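Local coordinates for Lmo0181 protein (Listeria monocytogenes serovar 1/2a, PDB 5F7V), which binds the cyclic glucan cycloalternan and probably hands it on for uptake as the lipid-anchored substrate-binding component of an ABC transporter, at residues 275-280 against 351-356; 180-185 against 209-214; 127-132 against 343-348; 147-152 against 267-272. All blocks are in the same frame, centred on the assembly; numbering follows the deposited sequence.

Contacts 1 to 3 lie by the glucan; contact 4 lies farther out, joined to the others through Glu270 and Asp150. Contacts 1 and 2 both touch the same glucose unit, with centres about 12 Å apart; His279 NE2 bonds to Asn180 O at 2.8 Å. Contact 3 is about 11 Å from contact 1, centre to centre, and Thr278 OG1 reaches Ser348 O at 2.7 Å. Strand 119-135 neighbours strands 278-287 and 265-268, so contacts 1, 3 and 4 each reach the same sheet through one segment or both. Salt bridges run from Lys184 NZ to Glu270 OE1, 2.7 Å, and from Lys276 NZ to Asp150 OD1, 2.9 Å.

Contact 1: 275-280 against 351-356; sequences QKATHF and YMVLPP. With GLC (alpha-D-glucopyranose), chain B.
The apolar centre is the Phe280 ring with Met352 and Leu354. Met352 runs alongside the ring, and its sulfur makes a Met-aromatic contact: SD is 4.3 Å from the centroid of the Phe280 ring, at an oblique angle. The bend at chi3 (74°) brings Met352 CE to 3.8 Å from Phe280 CD1. Leu354 starts out away from 275-280, but its CD2 comes back to 3.9 Å from Phe280 CD2. Tyr76 and Gln109 pack around this group.

Next comes a short, weakly bonded parallel pairing, centred on Thr278 and Met352. Thr278 N donates to Tyr351 O at 3.0 Å, from above the carbonyl plane. Val353 N donates to Thr278 O at 2.8 Å, nearly along the C=O axis. Thr278 therefore bonds to both residues that flank Met352. Its OG1 uses the crowded position between backbone N and carbonyl carbon, and bonds to Ser348 O.

Further out, the extended Lys276 chain lies along Tyr351, pointing the same way. Its CD sits over the centre of the ring face, 3.6 Å from the Tyr351 centroid, a CH-pi contact. Lys276 NZ and Tyr351 OH share water 2, and NZ also forms a salt bridge with Asp150. Water 1 donates to both Lys276 O and Tyr351 O.

On the pocket side, His279 CE1 is 3.4 Å from glucose C6. Water 3 accepts from Phe280 N and donates to Val353 O, so water continues the pairing where the direct bonds end. Together these bonds hold strand 352-353 beside the strand that carries His279 to the sugar.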
# COMPACT_ATOMS: atom_id res chain seq x y z
N GLN A 275 -19.06 7.78 -5.34
CA GLN A 275 -18.77 6.43 -5.85
C GLN A 275 -17.80 5.77 -4.93
O GLN A 275 -17.16 6.41 -4.11
CB GLN A 275 -18.20 6.47 -7.26
CG GLN A 275 -16.96 7.36 -7.41
CD GLN A 275 -16.59 7.69 -8.85
OE1 GLN A 275 -17.43 7.61 -9.78
NE2 GLN A 275 -15.37 8.07 -9.06
N LYS A 276 -17.75 4.45 -5.04
CA LYS A 276 -16.75 3.68 -4.35
C LYS A 276 -15.41 3.84 -5.03
O LYS A 276 -15.34 3.97 -6.27
CB LYS A 276 -17.17 2.20 -4.34
CG LYS A 276 -18.54 2.02 -3.71
CD LYS A 276 -19.04 0.59 -3.70
CE LYS A 276 -20.42 0.45 -3.10
NZ LYS A 276 -20.99 -0.91 -3.27
N ALA A 277 -14.35 3.83 -4.23
CA ALA A 277 -12.99 3.82 -4.77
C ALA A 277 -12.09 3.21 -3.72
O ALA A 277 -12.12 3.63 -2.55
CB ALA A 277 -12.53 5.21 -5.16
N THR A 278 -11.32 2.22 -4.16
CA THR A 278 -10.46 1.47 -3.25
C THR A 278 -9.04 1.46 -3.79
O THR A 278 -8.75 1.61 -4.99
CB THR A 278 -10.97 0.06 -3.11
OG1 THR A 278 -11.03 -0.52 -4.41
CG2 THR A 278 -12.36 0.09 -2.43
N HIS A 279 -8.12 1.34 -2.86
CA HIS A 279 -6.69 1.25 -3.21
C HIS A 279 -6.37 -0.07 -3.87
O HIS A 279 -6.95 -1.11 -3.61
CB HIS A 279 -5.85 1.38 -1.94
CG HIS A 279 -5.53 2.79 -1.59
ND1 HIS A 279 -5.67 3.29 -0.32
CD2 HIS A 279 -5.01 3.79 -2.33
CE1 HIS A 279 -5.24 4.54 -0.30
NE2 HIS A 279 -4.83 4.86 -1.50
N PHE A 280 -5.36 -0.04 -4.73
CA PHE A 280 -4.68 -1.21 -5.30
C PHE A 280 -3.19 -0.91 -5.27
O PHE A 280 -2.71 0.03 -5.88
CB PHE A 280 -5.14 -1.47 -6.73
CG PHE A 280 -4.52 -2.70 -7.33
CD1 PHE A 280 -5.12 -3.94 -7.13
CD2 PHE A 280 -3.32 -2.63 -8.02
CE1 PHE A 280 -4.55 -5.08 -7.67
CE2 PHE A 280 -2.74 -3.77 -8.53
CZ PHE A 280 -3.36 -4.96 -8.35
N TYR A 351 -13.67 -1.81 -7.39
CA TYR A 351 -13.69 -0.35 -7.31
C TYR A 351 -12.30 0.23 -7.27
O TYR A 351 -12.15 1.39 -6.94
CB TYR A 351 -14.47 0.09 -6.06
CG TYR A 351 -15.69 -0.77 -5.81
CD1 TYR A 351 -16.75 -0.78 -6.71
CD2 TYR A 351 -15.75 -1.59 -4.68
CE1 TYR A 351 -17.86 -1.57 -6.46
CE2 TYR A 351 -16.86 -2.40 -4.47
CZ TYR A 351 -17.90 -2.41 -5.33
OH TYR A 351 -19.00 -3.21 -5.12
N MET A 352 -11.29 -0.52 -7.65
CA MET A 352 -9.92 -0.08 -7.50
C MET A 352 -9.61 1.17 -8.32
O MET A 352 -10.13 1.38 -9.43
CB MET A 352 -8.95 -1.20 -7.89
CG MET A 352 -8.92 -1.51 -9.37
SD MET A 352 -7.55 -2.60 -9.87
CE MET A 352 -8.24 -4.05 -9.22
N VAL A 353 -8.71 1.97 -7.78
CA VAL A 353 -8.09 3.07 -8.49
C VAL A 353 -6.58 2.91 -8.39
O VAL A 353 -6.01 2.81 -7.31
CB VAL A 353 -8.59 4.45 -8.04
CG1 VAL A 353 -10.03 4.60 -8.51
CG2 VAL A 353 -8.35 4.70 -6.54
N LEU A 354 -5.93 2.85 -9.54
CA LEU A 354 -4.49 2.61 -9.61
C LEU A 354 -3.75 3.85 -9.12
O LEU A 354 -4.23 4.97 -9.28
CB LEU A 354 -4.10 2.26 -11.04
CG LEU A 354 -4.80 1.03 -11.60
CD1 LEU A 354 -4.39 0.86 -13.05
CD2 LEU A 354 -4.44 -0.21 -10.81
N PRO A 355 -2.55 3.67 -8.53
CA PRO A 355 -1.73 4.85 -8.22
C PRO A 355 -1.39 5.67 -9.46
O PRO A 355 -1.16 5.06 -10.52
CB PRO A 355 -0.44 4.24 -7.69
CG PRO A 355 -0.75 2.83 -7.38
CD PRO A 355 -1.80 2.42 -8.37
N PRO A 356 -1.39 7.00 -9.35
CA PRO A 356 -0.81 7.77 -10.45
C PRO A 356 0.63 7.30 -10.70
O PRO A 356 1.37 7.04 -9.75
CB PRO A 356 -0.88 9.20 -9.94
CG PRO A 356 -1.91 9.19 -8.92
CD PRO A 356 -1.76 7.88 -8.23
C1 GLC B . 0.99 3.78 2.29
C2 GLC B . 1.09 3.93 3.80
C3 GLC B . 0.00 3.08 4.46
C4 GLC B . -1.35 3.50 3.93
C5 GLC B . -1.38 3.53 2.39
C6 GLC B . -2.63 4.19 1.80
O2 GLC B . 2.40 3.55 4.26
O3 GLC B . 0.10 3.33 5.87
O4 GLC B . -2.36 2.57 4.34
O5 GLC B . -0.28 4.24 1.82
O6 GLC B . -2.70 5.53 2.28
O HOH W 1 -13.32 3.84 -8.14
O HOH W 2 -19.54 -3.34 -2.44
O HOH W 3 -4.00 2.42 -5.65

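Contact 2: 180-185 against 209-214; sequences NEFYKV and VEALTH. With GLC (alpha-D-glucopyranose), chain B.
This helix-helix contact backs part of the glucan pocket. Helix 179-187 binds sugar with one side and packs on helix 206-220 with another. The axes of the two segments approach to 9.9 Å, with 122° between their directions.

Phe182 makes the main contact. Its CG is anti to the backbone N (chi1 -168°), which sends the ring toward helix 206-220. CE1 comes edge-on to the backbone: Phe182 CE1 is 3.5 Å from Leu212 N, which lies near the ring plane. Phe182 CE1 is also 3.6 Å from Leu212 CB, and the two side chains cross at about a right angle. One turn on, Val185 CG1 is 4.1 Å from Ala211 CB. The same methyl meets the His214 ring at its edge, 4.0 Å from CD2. The polar end of His214 points to another partner, Glu157, through ND1.

On the sugar side, Asn180 ND2 donates to glucose O5 at 3.0 Å. Glucose O6 donates to Glu181 OE1 at 2.6 Å. The Glu181 chain bends at chi2 (74°), and its OE2 pairs with Lys184 NZ at 2.8 Å. The ammonium meets that oxygen from above the carboxylate plane. Lys184 NZ also forms a salt bridge with Glu270. The lysine probably offsets the repulsion between the two carboxylates and may keep Glu181 charged.

Around the contact, Phe372 meets Phe182 edge-to-face, and Leu386 of helix 382-397 touches both Phe182 and Leu212. Trp153 of helix 153-163 touches Val185 and Ala211 and stacks on His214. Strand 278-287 packs against Asn180, Glu181, Tyr183 and Lys184.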
# COMPACT_ATOMS: atom_id res chain seq x y z
N ASN A 180 -1.14 9.64 -0.55
CA ASN A 180 -1.49 8.27 -0.96
C ASN A 180 -2.92 7.95 -0.63
O ASN A 180 -3.62 7.33 -1.44
CB ASN A 180 -0.58 7.24 -0.30
CG ASN A 180 0.23 6.44 -1.28
OD1 ASN A 180 0.73 6.98 -2.29
ND2 ASN A 180 0.37 5.15 -1.01
N GLU A 181 -3.40 8.43 0.52
CA GLU A 181 -4.81 8.18 0.85
C GLU A 181 -5.72 9.03 -0.02
O GLU A 181 -6.82 8.65 -0.40
CB GLU A 181 -5.05 8.46 2.32
CG GLU A 181 -6.36 7.88 2.84
CD GLU A 181 -6.34 6.37 3.01
OE1 GLU A 181 -5.27 5.70 2.88
OE2 GLU A 181 -7.44 5.85 3.34
N PHE A 182 -5.25 10.25 -0.30
CA PHE A 182 -6.13 11.24 -0.94
C PHE A 182 -6.45 10.94 -2.37
O PHE A 182 -7.54 11.29 -2.79
CB PHE A 182 -5.49 12.60 -0.84
CG PHE A 182 -6.44 13.70 -1.22
CD1 PHE A 182 -7.59 13.90 -0.46
CD2 PHE A 182 -6.24 14.51 -2.31
CE1 PHE A 182 -8.51 14.88 -0.77
CE2 PHE A 182 -7.15 15.49 -2.63
CZ PHE A 182 -8.29 15.65 -1.87
N TYR A 183 -5.57 10.29 -3.13
CA TYR A 183 -6.01 10.06 -4.52
C TYR A 183 -7.22 9.13 -4.51
O TYR A 183 -8.08 9.20 -5.38
CB TYR A 183 -4.91 9.58 -5.47
CG TYR A 183 -4.30 8.21 -5.25
CD1 TYR A 183 -4.90 7.08 -5.74
CD2 TYR A 183 -3.11 8.04 -4.57
CE1 TYR A 183 -4.33 5.83 -5.60
CE2 TYR A 183 -2.51 6.82 -4.41
CZ TYR A 183 -3.15 5.72 -4.92
OH TYR A 183 -2.54 4.49 -4.80
N LYS A 184 -7.28 8.21 -3.54
CA LYS A 184 -8.47 7.37 -3.36
C LYS A 184 -9.68 8.14 -2.84
O LYS A 184 -10.77 8.02 -3.38
CB LYS A 184 -8.11 6.24 -2.42
CG LYS A 184 -9.28 5.37 -2.02
CD LYS A 184 -8.97 4.37 -0.93
CE LYS A 184 -8.59 5.00 0.41
NZ LYS A 184 -8.12 3.95 1.36
N VAL A 185 -9.51 8.89 -1.76
CA VAL A 185 -10.64 9.62 -1.16
C VAL A 185 -11.19 10.68 -2.12
O VAL A 185 -12.40 10.86 -2.22
CB VAL A 185 -10.25 10.18 0.23
CG1 VAL A 185 -11.41 10.94 0.81
CG2 VAL A 185 -9.90 9.02 1.14
N VAL A 209 -11.73 19.56 -2.53
CA VAL A 209 -11.79 20.32 -1.28
C VAL A 209 -12.79 19.65 -0.37
O VAL A 209 -12.52 19.49 0.82
CB VAL A 209 -12.18 21.79 -1.53
CG1 VAL A 209 -12.37 22.53 -0.21
CG2 VAL A 209 -11.16 22.50 -2.41
N GLU A 210 -13.95 19.24 -0.87
CA GLU A 210 -14.93 18.57 -0.00
C GLU A 210 -14.39 17.26 0.54
O GLU A 210 -14.57 16.91 1.71
CB GLU A 210 -16.20 18.35 -0.82
CG GLU A 210 -17.36 17.84 0.04
CD GLU A 210 -18.67 17.69 -0.70
OE1 GLU A 210 -18.67 17.54 -1.94
OE2 GLU A 210 -19.72 17.79 0.01
N ALA A 211 -13.69 16.49 -0.29
CA ALA A 211 -13.12 15.20 0.12
C ALA A 211 -12.08 15.37 1.21
O ALA A 211 -12.05 14.62 2.19
CB ALA A 211 -12.53 14.44 -1.06
N LEU A 212 -11.19 16.34 1.02
CA LEU A 212 -10.19 16.60 2.05
C LEU A 212 -10.80 17.10 3.33
O LEU A 212 -10.36 16.66 4.40
CB LEU A 212 -9.14 17.58 1.54
CG LEU A 212 -7.99 17.92 2.53
CD1 LEU A 212 -7.18 16.71 2.89
CD2 LEU A 212 -7.08 18.94 1.88
N THR A 213 -11.78 17.97 3.21
CA THR A 213 -12.49 18.47 4.38
C THR A 213 -13.18 17.35 5.13
O THR A 213 -13.20 17.35 6.39
CB THR A 213 -13.46 19.59 3.98
OG1 THR A 213 -12.72 20.61 3.30
CG2 THR A 213 -14.20 20.18 5.20
N HIS A 214 -13.71 16.36 4.43
CA HIS A 214 -14.30 15.20 5.07
C HIS A 214 -13.27 14.53 5.98
O HIS A 214 -13.59 14.14 7.10
CB HIS A 214 -14.88 14.29 3.96
CG HIS A 214 -14.80 12.83 4.26
ND1 HIS A 214 -15.63 12.13 5.14
CD2 HIS A 214 -13.99 11.92 3.68
CE1 HIS A 214 -15.27 10.86 5.10
NE2 HIS A 214 -14.30 10.72 4.23
C1 GLC B . 0.99 3.78 2.29
C2 GLC B . 1.09 3.93 3.80
C3 GLC B . 0.00 3.08 4.46
C4 GLC B . -1.35 3.50 3.93
C5 GLC B . -1.38 3.53 2.39
C6 GLC B . -2.63 4.19 1.80
O2 GLC B . 2.40 3.55 4.26
O3 GLC B . 0.10 3.33 5.87
O4 GLC B . -2.36 2.57 4.34
O5 GLC B . -0.28 4.24 1.82
O6 GLC B . -2.70 5.53 2.28

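Contact 3: 127-132 against 343-348; sequences FSNVVT and EAVFES
The flat group that carries this contact is the Asn129 carboxamide. Val345 O lies almost in the amide plane, 2° out of it. Asn129 ND2 donates to that oxygen at 2.9 Å, with an N-H...O angle of 153°. It arrives in the carbonyl plane of Val345, on a lone pair. Also near this nitrogen is Ser348 CB, 3.6 Å from Asn129 ND2. At the other end of the amide, OD1 is 3.7 Å from Val345 CG1. This oxygen is buried and has no partner in the model. Asn129 CG sits in the crowded position between backbone N and carbonyl carbon (chi1 62°), and this aims the amide at the helix.

Ser348 OG donates to Ala344 O at 2.8 Å, one turn back, and Ser348 N shares that acceptor. Water 4 donates to both Ser348 OG and Val130 O, 2.8 Å from each, and joins helix to strand a second time.

Helix 343-347 thus packs on the broken strand 119-135. Val130 faces away from the helix, and its side chain nears a bound glucose. This long strand, running past the glucan, is consistent with the crossing segments of the two-lobed periplasmic-binding-protein fold.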
# COMPACT_ATOMS: atom_id res chain seq x y z
N PHE A 127 0.30 -8.24 -4.20
CA PHE A 127 -0.59 -7.09 -4.32
C PHE A 127 -1.48 -7.00 -3.09
O PHE A 127 -1.60 -7.97 -2.30
CB PHE A 127 -1.32 -7.08 -5.67
CG PHE A 127 -2.42 -8.10 -5.79
CD1 PHE A 127 -2.14 -9.38 -6.24
CD2 PHE A 127 -3.74 -7.80 -5.47
CE1 PHE A 127 -3.11 -10.35 -6.37
CE2 PHE A 127 -4.71 -8.77 -5.59
CZ PHE A 127 -4.39 -10.02 -6.04
N SER A 128 -2.06 -5.83 -2.94
CA SER A 128 -2.81 -5.55 -1.69
C SER A 128 -3.76 -4.38 -1.86
O SER A 128 -3.76 -3.69 -2.88
CB SER A 128 -1.80 -5.21 -0.58
OG SER A 128 -1.10 -4.01 -0.85
N ASN A 129 -4.61 -4.21 -0.86
CA ASN A 129 -5.54 -3.08 -0.81
C ASN A 129 -5.81 -2.72 0.63
O ASN A 129 -5.20 -3.25 1.56
CB ASN A 129 -6.77 -3.36 -1.66
CG ASN A 129 -7.55 -4.56 -1.19
OD1 ASN A 129 -7.30 -5.12 -0.12
ND2 ASN A 129 -8.51 -4.98 -1.99
N VAL A 130 -6.67 -1.70 0.75
CA VAL A 130 -7.03 -1.14 2.04
C VAL A 130 -8.49 -1.40 2.30
O VAL A 130 -9.30 -1.46 1.39
CB VAL A 130 -6.71 0.37 2.03
CG1 VAL A 130 -7.35 1.13 3.21
CG2 VAL A 130 -5.18 0.58 2.01
N VAL A 131 -8.82 -1.64 3.57
CA VAL A 131 -10.17 -1.93 4.02
C VAL A 131 -10.41 -1.15 5.29
O VAL A 131 -9.48 -0.62 5.90
CB VAL A 131 -10.41 -3.43 4.28
CG1 VAL A 131 -10.39 -4.17 2.95
CG2 VAL A 131 -9.38 -4.03 5.20
N THR A 132 -11.68 -1.09 5.67
CA THR A 132 -12.02 -0.60 7.02
C THR A 132 -11.93 -1.75 7.98
O THR A 132 -12.70 -2.71 7.88
CB THR A 132 -13.42 -0.00 7.02
OG1 THR A 132 -13.43 1.07 6.08
CG2 THR A 132 -13.79 0.49 8.42
N GLU A 343 -13.90 -11.95 2.14
CA GLU A 343 -14.44 -11.57 0.83
C GLU A 343 -14.41 -10.07 0.60
O GLU A 343 -14.32 -9.68 -0.56
CB GLU A 343 -15.83 -12.15 0.55
CG GLU A 343 -15.87 -13.62 0.26
CD GLU A 343 -15.35 -14.11 -1.10
OE1 GLU A 343 -14.76 -13.34 -1.91
OE2 GLU A 343 -15.55 -15.34 -1.33
N ALA A 344 -14.42 -9.24 1.64
CA ALA A 344 -14.32 -7.80 1.43
C ALA A 344 -13.04 -7.43 0.69
O ALA A 344 -13.03 -6.45 -0.06
CB ALA A 344 -14.36 -7.03 2.74
N VAL A 345 -11.95 -8.17 0.88
CA VAL A 345 -10.70 -7.87 0.20
C VAL A 345 -10.88 -8.01 -1.31
O VAL A 345 -10.42 -7.16 -2.07
CB VAL A 345 -9.59 -8.83 0.73
CG1 VAL A 345 -8.30 -8.63 -0.04
CG2 VAL A 345 -9.34 -8.68 2.24
N PHE A 346 -11.54 -9.09 -1.72
CA PHE A 346 -11.75 -9.32 -3.15
C PHE A 346 -12.88 -8.47 -3.70
O PHE A 346 -12.77 -7.99 -4.82
CB PHE A 346 -11.95 -10.83 -3.39
CG PHE A 346 -10.77 -11.60 -2.93
CD1 PHE A 346 -9.65 -11.69 -3.72
CD2 PHE A 346 -10.77 -12.16 -1.67
CE1 PHE A 346 -8.53 -12.38 -3.23
CE2 PHE A 346 -9.66 -12.83 -1.17
CZ PHE A 346 -8.56 -12.94 -1.98
N GLU A 347 -13.94 -8.26 -2.92
CA GLU A 347 -15.02 -7.37 -3.39
C GLU A 347 -14.47 -5.98 -3.69
O GLU A 347 -14.91 -5.33 -4.66
CB GLU A 347 -16.09 -7.25 -2.32
CG GLU A 347 -16.92 -8.51 -2.15
CD GLU A 347 -17.65 -8.58 -0.82
OE1 GLU A 347 -17.50 -7.67 0.03
OE2 GLU A 347 -18.39 -9.57 -0.66
N SER A 348 -13.50 -5.52 -2.91
CA SER A 348 -12.93 -4.18 -3.08
C SER A 348 -12.27 -4.01 -4.44
O SER A 348 -12.23 -2.88 -4.93
CB SER A 348 -11.95 -3.89 -1.96
OG SER A 348 -12.53 -3.81 -0.67
O HOH W 4 -12.03 -1.48 0.77

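Contact 4: 147-152 against 267-272; sequences PTADWT and VQVEAG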
# COMPACT_ATOMS: atom_id res chain seq x y z
N PRO A 147 -20.01 -1.60 10.09
CA PRO A 147 -19.93 -1.12 8.71
C PRO A 147 -20.49 -2.08 7.67
O PRO A 147 -20.25 -3.27 7.78
CB PRO A 147 -18.42 -0.99 8.51
CG PRO A 147 -17.85 -0.74 9.88
CD PRO A 147 -18.69 -1.63 10.77
N THR A 148 -21.12 -1.54 6.64
CA THR A 148 -21.61 -2.31 5.52
C THR A 148 -20.93 -1.79 4.28
O THR A 148 -20.40 -0.68 4.20
CB THR A 148 -23.14 -2.22 5.32
OG1 THR A 148 -23.42 -0.99 4.63
CG2 THR A 148 -23.89 -2.29 6.64
N ALA A 149 -21.00 -2.60 3.23
CA ALA A 149 -20.42 -2.31 1.95
C ALA A 149 -21.23 -1.24 1.21
O ALA A 149 -20.75 -0.72 0.20
CB ALA A 149 -20.37 -3.59 1.10
N ASP A 150 -22.40 -0.87 1.71
CA ASP A 150 -23.09 0.24 1.06
C ASP A 150 -23.22 1.47 1.90
O ASP A 150 -23.91 2.41 1.51
CB ASP A 150 -24.38 -0.24 0.46
CG ASP A 150 -24.09 -1.06 -0.81
OD1 ASP A 150 -23.57 -0.65 -1.91
OD2 ASP A 150 -24.42 -2.23 -0.67
N TRP A 151 -22.45 1.52 2.99
CA TRP A 151 -22.26 2.80 3.63
C TRP A 151 -21.68 3.83 2.66
O TRP A 151 -20.88 3.49 1.80
CB TRP A 151 -21.27 2.60 4.76
CG TRP A 151 -21.83 2.19 6.10
CD1 TRP A 151 -23.08 1.79 6.42
CD2 TRP A 151 -21.08 2.26 7.33
NE1 TRP A 151 -23.17 1.60 7.79
CE2 TRP A 151 -21.96 1.88 8.35
CE3 TRP A 151 -19.77 2.63 7.65
CZ2 TRP A 151 -21.54 1.86 9.71
CZ3 TRP A 151 -19.35 2.58 9.01
CH2 TRP A 151 -20.25 2.21 9.96
N THR A 152 -22.05 5.08 2.90
CA THR A 152 -21.34 6.22 2.34
C THR A 152 -20.62 6.93 3.48
O THR A 152 -20.77 6.58 4.66
CB THR A 152 -22.24 7.17 1.53
OG1 THR A 152 -23.21 7.78 2.39
CG2 THR A 152 -22.89 6.45 0.37
N VAL A 267 -13.59 -6.79 9.00
CA VAL A 267 -13.26 -5.82 7.95
C VAL A 267 -14.41 -5.60 7.01
O VAL A 267 -15.31 -6.46 6.88
CB VAL A 267 -12.02 -6.27 7.15
CG1 VAL A 267 -10.81 -6.45 8.05
CG2 VAL A 267 -12.28 -7.51 6.33
N GLN A 268 -14.42 -4.47 6.34
CA GLN A 268 -15.44 -4.09 5.36
C GLN A 268 -14.84 -3.28 4.22
O GLN A 268 -13.83 -2.63 4.38
CB GLN A 268 -16.57 -3.30 6.05
CG GLN A 268 -17.81 -3.04 5.21
CD GLN A 268 -18.37 -4.31 4.64
OE1 GLN A 268 -18.04 -4.71 3.54
NE2 GLN A 268 -19.25 -4.96 5.41
N VAL A 269 -15.49 -3.37 3.06
CA VAL A 269 -15.18 -2.45 1.95
C VAL A 269 -15.32 -1.02 2.39
O VAL A 269 -16.30 -0.69 3.05
CB VAL A 269 -16.11 -2.72 0.76
CG1 VAL A 269 -15.76 -1.81 -0.42
CG2 VAL A 269 -16.09 -4.18 0.33
N GLU A 270 -14.35 -0.17 2.07
CA GLU A 270 -14.44 1.23 2.48
C GLU A 270 -15.62 1.97 1.84
O GLU A 270 -15.93 1.75 0.65
CB GLU A 270 -13.16 1.95 2.14
CG GLU A 270 -11.94 1.43 2.89
CD GLU A 270 -10.80 2.38 2.60
OE1 GLU A 270 -10.20 2.28 1.52
OE2 GLU A 270 -10.45 3.24 3.44
N ALA A 271 -16.20 2.87 2.61
CA ALA A 271 -17.28 3.73 2.10
C ALA A 271 -16.79 4.82 1.16
O ALA A 271 -15.75 5.41 1.39
CB ALA A 271 -18.01 4.35 3.28
N GLY A 272 -17.54 5.13 0.12
CA GLY A 272 -17.30 6.29 -0.72
C GLY A 272 -18.38 7.32 -0.54
O GLY A 272 -19.15 7.29 0.40
O HOH W 5 -17.85 0.69 4.95
O HOH W 6 -18.43 1.09 -0.31
O HOH W 7 -19.87 3.59 -0.69
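Gln268 reaches from the end of strand 265-268 onto the turn of 147-152. Its CB packs on the proline ring, 3.8 Å from Pro147 CB. CG is anti to the backbone N (chi1 -170°) and lies 3.5 Å from Thr148 C. The chain then bends at chi2 (54°), which lays CD 3.4 Å from Ala149 N. At the tip the amide splits two ways. Gln268 NE2 donates to Pro147 O at 3.1 Å, fairly straight at 160°, though from above the carbonyl plane. Gln268 OE1 turns back and accepts from its own neighbour, Val269 N, at 2.9 Å on a lone pair. The side chain is thus held at both amide ends.

The turn it meets is a type I beta turn from Thr148 to Trp151. Thr148 OG1 also accepts from Asp150 N, an ST turn. One face of the Trp151 indole lies against Pro147 CA and Thr148 N. Farther along, Ala271 CB presses on Trp151 O at 3.3 Å and stands 4.0 Å from Trp151 CB.

Three waters bridge the backbones. Water 5 donates to Thr148 O and Val269 O, and water 6 to Ala149 O and Glu270 O. Water 7 accepts from Gly272 N and donates to Trp151 O. Thr152, at the N-cap of helix 153-163, bonds through OG1 to Lys154.

One direct hydrogen bond and three water bridges therefore join the turn to the end of strand 265-268 and the loop after it. Two pairs of carbonyls, which cannot bond to each other, are each reconciled by a donating water, and the amide of Gln268 supplies the direct link.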